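Local coordinates for protein acyl-CoA dehydrogenase (Geobacillus kaustophilus, PDB 2PG0) that is an FAD-dependent acyl-CoA dehydrogenase, probably introducing an alpha-beta double bond into thioester-bound acyl chains, at residues E283-T286 with V287-R290; K268-V271 with K272-A276. All blocks are in the same frame, centred on the assembly; numbering follows the deposited sequence.

Contact 1. Residues E283-T286 with V287-R290; sequences EFQT and VQFR. With FAD (flavin-adenine dinucleotide), chain D.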
loop_
_atom_site.group_PDB
_atom_site.type_symbol
_atom_site.label_atom_id
_atom_site.label_comp_id
_atom_site.label_asym_id
_atom_site.label_seq_id
_atom_site.Cartn_x
_atom_site.Cartn_y
_atom_site.Cartn_z
ATOM N N GLU A 283 -1.355 21.317 -11.870
ATOM C CA GLU A 283 -2.025 21.010 -13.137
ATOM C C GLU A 283 -1.683 19.620 -13.685
ATOM O O GLU A 283 -2.364 19.116 -14.587
ATOM C CB GLU A 283 -1.730 22.087 -14.182
ATOM C CG GLU A 283 -2.321 23.453 -13.853
ATOM C CD GLU A 283 -2.014 24.476 -14.927
ATOM O OE1 GLU A 283 -2.613 24.390 -16.020
ATOM O OE2 GLU A 283 -1.167 25.363 -14.688
ATOM N N PHE A 284 -0.642 18.991 -13.144
ATOM C CA PHE A 284 -0.286 17.637 -13.576
ATOM C C PHE A 284 -1.244 16.643 -12.951
ATOM O O PHE A 284 -1.577 16.753 -11.766
ATOM C CB PHE A 284 1.171 17.315 -13.222
ATOM C CG PHE A 284 2.154 18.176 -13.959
ATOM C CD1 PHE A 284 2.386 17.974 -15.317
ATOM C CD2 PHE A 284 2.812 19.216 -13.308
ATOM C CE1 PHE A 284 3.288 18.793 -16.021
ATOM C CE2 PHE A 284 3.714 20.038 -13.994
ATOM C CZ PHE A 284 3.950 19.826 -15.347
ATOM N N GLN A 285 -1.711 15.693 -13.756
ATOM C CA GLN A 285 -2.771 14.787 -13.307
ATOM C C GLN A 285 -2.370 13.942 -12.086
ATOM O O GLN A 285 -3.187 13.740 -11.171
ATOM C CB GLN A 285 -3.255 13.894 -14.444
ATOM C CG GLN A 285 -4.601 13.222 -14.110
ATOM C CD GLN A 285 -4.930 12.055 -15.015
ATOM O OE1 GLN A 285 -4.064 11.241 -15.366
ATOM N NE2 GLN A 285 -6.205 11.957 -15.398
ATOM N N THR A 286 -1.125 13.459 -12.059
ATOM C CA THR A 286 -0.652 12.693 -10.888
ATOM C C THR A 286 -0.716 13.516 -9.600
ATOM O O THR A 286 -1.038 12.980 -8.542
ATOM C CB THR A 286 0.777 12.125 -11.048
ATOM O OG1 THR A 286 1.706 13.192 -11.283
ATOM C CG2 THR A 286 0.831 11.101 -12.179
ATOM N N VAL A 287 -0.428 14.813 -9.690
ATOM C CA VAL A 287 -0.508 15.693 -8.520
ATOM C C VAL A 287 -1.964 15.874 -8.094
ATOM O O VAL A 287 -2.285 15.794 -6.908
ATOM C CB VAL A 287 0.151 17.069 -8.775
ATOM C CG1 VAL A 287 -0.065 18.010 -7.586
ATOM C CG2 VAL A 287 1.648 16.903 -9.063
ATOM N N GLN A 288 -2.836 16.101 -9.073
ATOM C CA GLN A 288 -4.281 16.191 -8.828
ATOM C C GLN A 288 -4.843 14.952 -8.140
ATOM O O GLN A 288 -5.596 15.068 -7.176
ATOM C CB GLN A 288 -5.029 16.451 -10.133
ATOM C CG GLN A 288 -4.711 17.815 -10.751
ATOM C CD GLN A 288 -5.283 18.000 -12.147
ATOM O OE1 GLN A 288 -5.530 17.035 -12.876
ATOM N NE2 GLN A 288 -5.467 19.257 -12.539
ATOM N N PHE A 289 -4.472 13.774 -8.629
ATOM C CA PHE A 289 -4.979 12.532 -8.042
ATOM C C PHE A 289 -4.411 12.301 -6.632
ATOM O O PHE A 289 -5.140 11.880 -5.723
ATOM C CB PHE A 289 -4.678 11.338 -8.953
ATOM C CG PHE A 289 -5.699 11.118 -10.045
ATOM C CD1 PHE A 289 -6.322 12.193 -10.688
ATOM C CD2 PHE A 289 -6.016 9.818 -10.454
ATOM C CE1 PHE A 289 -7.260 11.976 -11.721
ATOM C CE2 PHE A 289 -6.938 9.590 -11.481
ATOM C CZ PHE A 289 -7.567 10.673 -12.116
ATOM N N ARG A 290 -3.121 12.584 -6.447
ATOM C CA ARG A 290 -2.497 12.447 -5.126
ATOM C C ARG A 290 -3.202 13.333 -4.117
ATOM O O ARG A 290 -3.500 12.896 -3.003
ATOM C CB ARG A 290 -0.998 12.750 -5.184
ATOM C CG ARG A 290 -0.231 11.644 -5.902
ATOM C CD ARG A 290 1.167 12.097 -6.259
ATOM N NE ARG A 290 2.081 12.031 -5.126
ATOM C CZ ARG A 290 3.395 12.206 -5.225
ATOM N NH1 ARG A 290 3.944 12.468 -6.404
ATOM N NH2 ARG A 290 4.163 12.118 -4.144
HETATM P PA FAD D . 10.482 20.876 -8.441
HETATM O O1A FAD D . 9.946 22.278 -8.245
HETATM O O2A FAD D . 11.097 20.611 -9.792
HETATM O O5B FAD D . 9.298 19.812 -8.191
HETATM C C5B FAD D . 8.617 19.785 -6.955
HETATM C C4B FAD D . 7.621 18.638 -6.993
HETATM O O4B FAD D . 6.793 18.818 -8.124
HETATM C C3B FAD D . 8.318 17.292 -7.153
HETATM O O3B FAD D . 8.035 16.474 -6.052
HETATM C C2B FAD D . 7.644 16.618 -8.318
HETATM O O2B FAD D . 6.875 15.568 -7.783
HETATM C C1B FAD D . 6.609 17.601 -8.810
HETATM N N9A FAD D . 6.648 17.731 -10.279
HETATM C C8A FAD D . 7.377 18.601 -11.054
HETATM N N7A FAD D . 7.087 18.361 -12.357
HETATM C C5A FAD D . 6.184 17.353 -12.417
HETATM C C6A FAD D . 5.546 16.708 -13.470
HETATM N N6A FAD D . 5.755 17.087 -14.729
HETATM N N1A FAD D . 4.655 15.687 -13.195
HETATM C C2A FAD D . 4.387 15.300 -11.898
HETATM N N3A FAD D . 5.019 15.945 -10.856
HETATM C C4A FAD D . 5.899 16.951 -11.115
HETATM N N1 FAD D . 21.026 20.000 -7.513
HETATM C C2 FAD D . 22.205 20.139 -8.230
HETATM O O2 FAD D . 22.182 20.589 -9.377
HETATM N N3 FAD D . 23.412 19.785 -7.654
HETATM C C4 FAD D . 23.446 19.288 -6.362
HETATM O O4 FAD D . 24.526 18.981 -5.863
HETATM C C4X FAD D . 22.258 19.133 -5.637
HETATM N N5 FAD D . 22.279 18.635 -4.342
HETATM C C5X FAD D . 21.104 18.515 -3.624
HETATM C C6 FAD D . 21.149 18.029 -2.318
HETATM C C7 FAD D . 19.984 17.894 -1.575
HETATM C C7M FAD D . 20.093 17.364 -0.171
HETATM C C8 FAD D . 18.758 18.251 -2.152
HETATM C C8M FAD D . 17.459 18.132 -1.421
HETATM C C9 FAD D . 18.715 18.738 -3.453
HETATM C C9A FAD D . 19.881 18.869 -4.208
HETATM N N10 FAD D . 19.846 19.348 -5.520
HETATM C C10 FAD D . 21.036 19.496 -6.222
HETATM C "C1'" FAD D . 18.543 19.646 -6.243
HETATM C "C2'" FAD D . 17.612 18.453 -6.519
HETATM O "O2'" FAD D . 18.062 17.692 -7.622
HETATM C "C3'" FAD D . 16.204 18.998 -6.780
HETATM O "O3'" FAD D . 15.633 19.338 -5.532
HETATM C "C4'" FAD D . 15.276 18.042 -7.543
HETATM O "O4'" FAD D . 15.751 17.824 -8.858
HETATM C "C5'" FAD D . 13.844 18.570 -7.652
HETATM O "O5'" FAD D . 13.835 19.919 -8.070
HETATM P P FAD D . 13.041 21.006 -7.195
HETATM O O1P FAD D . 13.506 20.942 -5.764
HETATM O O2P FAD D . 13.213 22.383 -7.795
HETATM O O3P FAD D . 11.502 20.513 -7.242
#
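F284 and Q288 meet where helix 285-313 begins, F284 in the N-cap position of this helix in the C-terminal domain of an acyl-CoA dehydrogenase. Three backbone bonds and a weak fourth start the helix. Q288 N bonds to F284 O at 3.0 Å, and F289 N reaches Q285 O at 2.8 Å. R290 N closes on T286 O next, while V287 N adds the weak bond, to F284 O.

Apolar and aromatic contacts divide between two sides of the turn. F284 turns its ring to the FAD adenine: the exocyclic N6A sits over the centre of one face, 3.2 Å above the plane. Its CG lies anti to its own carbonyl carbon (chi1 -65°), which swings the ring out from the turn toward the base. V287 CG2 approaches the same adenine from beside F284, 3.9 Å from FAD N3A. Elsewhere on the turn Q285 and F289 run side by side, the amide plane inclined 45° to the ring and Q285 CG 3.8 Å from F289 CE1.

Several polar ends of the turn reach other subunits. Q285 OE1 is hydrogen-bonded to T286 OG1 of the second subunit, and T286 OG1 takes the reciprocal partner, Q285 of that subunit; Q285 NE2 binds N1A of another FAD. The turn therefore serves two cofactors across a subunit interface. R290 forms salt bridges with E339 of its own chain and with E373 of the fourth subunit. Its aliphatic stem runs past the T286 carbonyl, R290 CG 3.1 Å from T286 O.

Contact 2. Residues K268-V271 with K272-A276; sequences KQYV and KQRTA. With FAD (flavin-adenine dinucleotide), chain D.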
loop_
_atom_site.group_PDB
_atom_site.type_symbol
_atom_site.label_atom_id
_atom_site.label_comp_id
_atom_site.label_asym_id
_atom_site.label_seq_id
_atom_site.Cartn_x
_atom_site.Cartn_y
_atom_site.Cartn_z
ATOM N N LYS A 268 -1.206 21.793 -0.905
ATOM C CA LYS A 268 -2.097 22.296 -1.949
ATOM C C LYS A 268 -1.675 23.701 -2.360
ATOM O O LYS A 268 -1.554 23.996 -3.557
ATOM C CB LYS A 268 -3.548 22.294 -1.474
ATOM C CG LYS A 268 -4.550 22.731 -2.544
ATOM C CD LYS A 268 -5.981 22.395 -2.133
ATOM C CE LYS A 268 -6.444 23.235 -0.949
ATOM N NZ LYS A 268 -7.684 22.682 -0.297
ATOM N N GLN A 269 -1.438 24.554 -1.363
ATOM C CA GLN A 269 -1.017 25.927 -1.628
ATOM C C GLN A 269 0.328 25.975 -2.339
ATOM O O GLN A 269 0.508 26.763 -3.271
ATOM C CB GLN A 269 -1.013 26.766 -0.344
ATOM C CG GLN A 269 -2.439 27.111 0.146
ATOM C CD GLN A 269 -3.393 27.527 -0.993
ATOM O OE1 GLN A 269 -3.123 28.482 -1.737
ATOM N NE2 GLN A 269 -4.515 26.809 -1.126
ATOM N N TYR A 270 1.261 25.118 -1.928
ATOM C CA TYR A 270 2.570 25.088 -2.577
ATOM C C TYR A 270 2.504 24.717 -4.059
ATOM O O TYR A 270 3.049 25.429 -4.903
ATOM C CB TYR A 270 3.563 24.175 -1.846
ATOM C CG TYR A 270 4.941 24.273 -2.454
ATOM C CD1 TYR A 270 5.773 25.356 -2.149
ATOM C CD2 TYR A 270 5.408 23.308 -3.358
ATOM C CE1 TYR A 270 7.038 25.472 -2.716
ATOM C CE2 TYR A 270 6.681 23.422 -3.935
ATOM C CZ TYR A 270 7.483 24.509 -3.606
ATOM O OH TYR A 270 8.740 24.656 -4.159
ATOM N N VAL A 271 1.848 23.601 -4.373
ATOM C CA VAL A 271 1.805 23.116 -5.753
ATOM C C VAL A 271 0.979 24.030 -6.675
ATOM O O VAL A 271 1.206 24.063 -7.882
ATOM C CB VAL A 271 1.357 21.620 -5.862
ATOM C CG1 VAL A 271 2.357 20.705 -5.156
ATOM C CG2 VAL A 271 -0.073 21.413 -5.329
ATOM N N LYS A 272 0.052 24.789 -6.095
ATOM C CA LYS A 272 -0.746 25.752 -6.863
ATOM C C LYS A 272 0.084 26.965 -7.310
ATOM O O LYS A 272 -0.231 27.594 -8.325
ATOM C CB LYS A 272 -1.986 26.192 -6.074
ATOM C CG LYS A 272 -3.121 25.163 -6.124
ATOM C CD LYS A 272 -4.372 25.638 -5.389
ATOM C CE LYS A 272 -5.147 26.681 -6.199
ATOM N NZ LYS A 272 -6.470 27.004 -5.571
ATOM N N GLN A 273 1.153 27.264 -6.571
ATOM C CA GLN A 273 1.997 28.432 -6.869
ATOM C C GLN A 273 3.343 28.088 -7.517
ATOM O O GLN A 273 4.040 28.975 -8.016
ATOM C CB GLN A 273 2.231 29.275 -5.610
ATOM C CG GLN A 273 0.977 29.704 -4.847
ATOM C CD GLN A 273 0.041 30.618 -5.637
ATOM O OE1 GLN A 273 -1.048 30.200 -6.056
ATOM N NE2 GLN A 273 0.453 31.875 -5.829
ATOM N N ARG A 274 3.723 26.815 -7.488
ATOM C CA ARG A 274 4.991 26.381 -8.072
ATOM C C ARG A 274 4.806 26.058 -9.554
ATOM O O ARG A 274 3.888 25.325 -9.922
ATOM C CB ARG A 274 5.525 25.150 -7.324
ATOM C CG ARG A 274 6.824 24.568 -7.890
ATOM C CD ARG A 274 7.993 25.524 -7.694
ATOM N NE ARG A 274 9.271 24.934 -8.093
ATOM C CZ ARG A 274 10.433 25.589 -8.082
ATOM N NH1 ARG A 274 10.474 26.861 -7.694
ATOM N NH2 ARG A 274 11.551 24.971 -8.452
ATOM N N THR A 275 5.670 26.600 -10.407
ATOM C CA THR A 275 5.589 26.285 -11.834
ATOM C C THR A 275 6.731 25.376 -12.285
ATOM O O THR A 275 7.868 25.518 -11.821
ATOM C CB THR A 275 5.528 27.550 -12.731
ATOM O OG1 THR A 275 6.771 28.254 -12.654
ATOM C CG2 THR A 275 4.402 28.478 -12.295
ATOM N N ALA A 276 6.406 24.440 -13.178
ATOM C CA ALA A 276 7.390 23.558 -13.815
ATOM C C ALA A 276 6.842 23.147 -15.175
ATOM O O ALA A 276 5.645 22.874 -15.300
ATOM C CB ALA A 276 7.646 22.334 -12.958
HETATM P PA FAD D . 10.482 20.876 -8.441
HETATM O O1A FAD D . 9.946 22.278 -8.245
HETATM O O2A FAD D . 11.097 20.611 -9.792
HETATM O O5B FAD D . 9.298 19.812 -8.191
HETATM C C5B FAD D . 8.617 19.785 -6.955
HETATM C C4B FAD D . 7.621 18.638 -6.993
HETATM O O4B FAD D . 6.793 18.818 -8.124
HETATM C C3B FAD D . 8.318 17.292 -7.153
HETATM O O3B FAD D . 8.035 16.474 -6.052
HETATM C C2B FAD D . 7.644 16.618 -8.318
HETATM O O2B FAD D . 6.875 15.568 -7.783
HETATM C C1B FAD D . 6.609 17.601 -8.810
HETATM N N9A FAD D . 6.648 17.731 -10.279
HETATM C C8A FAD D . 7.377 18.601 -11.054
HETATM N N7A FAD D . 7.087 18.361 -12.357
HETATM C C5A FAD D . 6.184 17.353 -12.417
HETATM C C6A FAD D . 5.546 16.708 -13.470
HETATM N N6A FAD D . 5.755 17.087 -14.729
HETATM N N1A FAD D . 4.655 15.687 -13.195
HETATM C C2A FAD D . 4.387 15.300 -11.898
HETATM N N3A FAD D . 5.019 15.945 -10.856
HETATM C C4A FAD D . 5.899 16.951 -11.115
HETATM N N1 FAD D . 21.026 20.000 -7.513
HETATM C C2 FAD D . 22.205 20.139 -8.230
HETATM O O2 FAD D . 22.182 20.589 -9.377
HETATM N N3 FAD D . 23.412 19.785 -7.654
HETATM C C4 FAD D . 23.446 19.288 -6.362
HETATM O O4 FAD D . 24.526 18.981 -5.863
HETATM C C4X FAD D . 22.258 19.133 -5.637
HETATM N N5 FAD D . 22.279 18.635 -4.342
HETATM C C5X FAD D . 21.104 18.515 -3.624
HETATM C C6 FAD D . 21.149 18.029 -2.318
HETATM C C7 FAD D . 19.984 17.894 -1.575
HETATM C C7M FAD D . 20.093 17.364 -0.171
HETATM C C8 FAD D . 18.758 18.251 -2.152
HETATM C C8M FAD D . 17.459 18.132 -1.421
HETATM C C9 FAD D . 18.715 18.738 -3.453
HETATM C C9A FAD D . 19.881 18.869 -4.208
HETATM N N10 FAD D . 19.846 19.348 -5.520
HETATM C C10 FAD D . 21.036 19.496 -6.222
HETATM C "C1'" FAD D . 18.543 19.646 -6.243
HETATM C "C2'" FAD D . 17.612 18.453 -6.519
HETATM O "O2'" FAD D . 18.062 17.692 -7.622
HETATM C "C3'" FAD D . 16.204 18.998 -6.780
HETATM O "O3'" FAD D . 15.633 19.338 -5.532
HETATM C "C4'" FAD D . 15.276 18.042 -7.543
HETATM O "O4'" FAD D . 15.751 17.824 -8.858
HETATM C "C5'" FAD D . 13.844 18.570 -7.652
HETATM O "O5'" FAD D . 13.835 19.919 -8.070
HETATM P P FAD D . 13.041 21.006 -7.195
HETATM O O1P FAD D . 13.506 20.942 -5.764
HETATM O O2P FAD D . 13.213 22.383 -7.795
HETATM O O3P FAD D . 11.502 20.513 -7.242
#
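K272 N bonds to K268 O at 3.1 Å in regular helical fashion, but the last turn of helix 237-273 then tightens: Q273 N lies above the carbonyl plane of Y270 at 3.1 Å from its O, and R274 N adds a weak bond to that same oxygen. K268 and K272 run alongside each other, K268 CG 4.1 Å from K272 CD, and the ammonium of K272 goes on to D384 O of the third subunit.

Y270 and R274 also lie side by side, ring and guanidinium planes 22° apart, with Y270 OH 3.7 Å from R274 CD. With CG trans to the backbone N (chi1 177°) the arginine chain starts out beside the Y270 ring; a bend at chi2 and an extended end then carry R274 NE to FAD O1A, where it donates at 2.7 Å, and NH2 adds a weak bond to that oxygen. Cut back to an alanine here, R274 would probably leave FAD O1A without this positive partner and P132 O of the fourth subunit without its donor.

H344 stacks on the ring of Y270, V271 packs against L291 of helix 285-313, and strand 275-276 leads on to its antiparallel partner, strand 279-280.

In the fold
Coming from the N terminus, the chain reaches contact 2 first, which runs off the end of helix 237-273 into strand 275-276; the chain then turns back through strand 279-280 to contact 1, which opens helix 285-313. The two are in series, neither nested nor crossed; each is local and closes no more than a helical turn. Their centres lie about 11 Å apart because the hairpin brings the chain back: V271 CG2 packs on V287 CG1 at 4.1 Å, and F284 CZ approaches A276 O. Both contacts touch the same FAD, which Q342, G346 and residues of other subunits also bind, and both touch the third subunit.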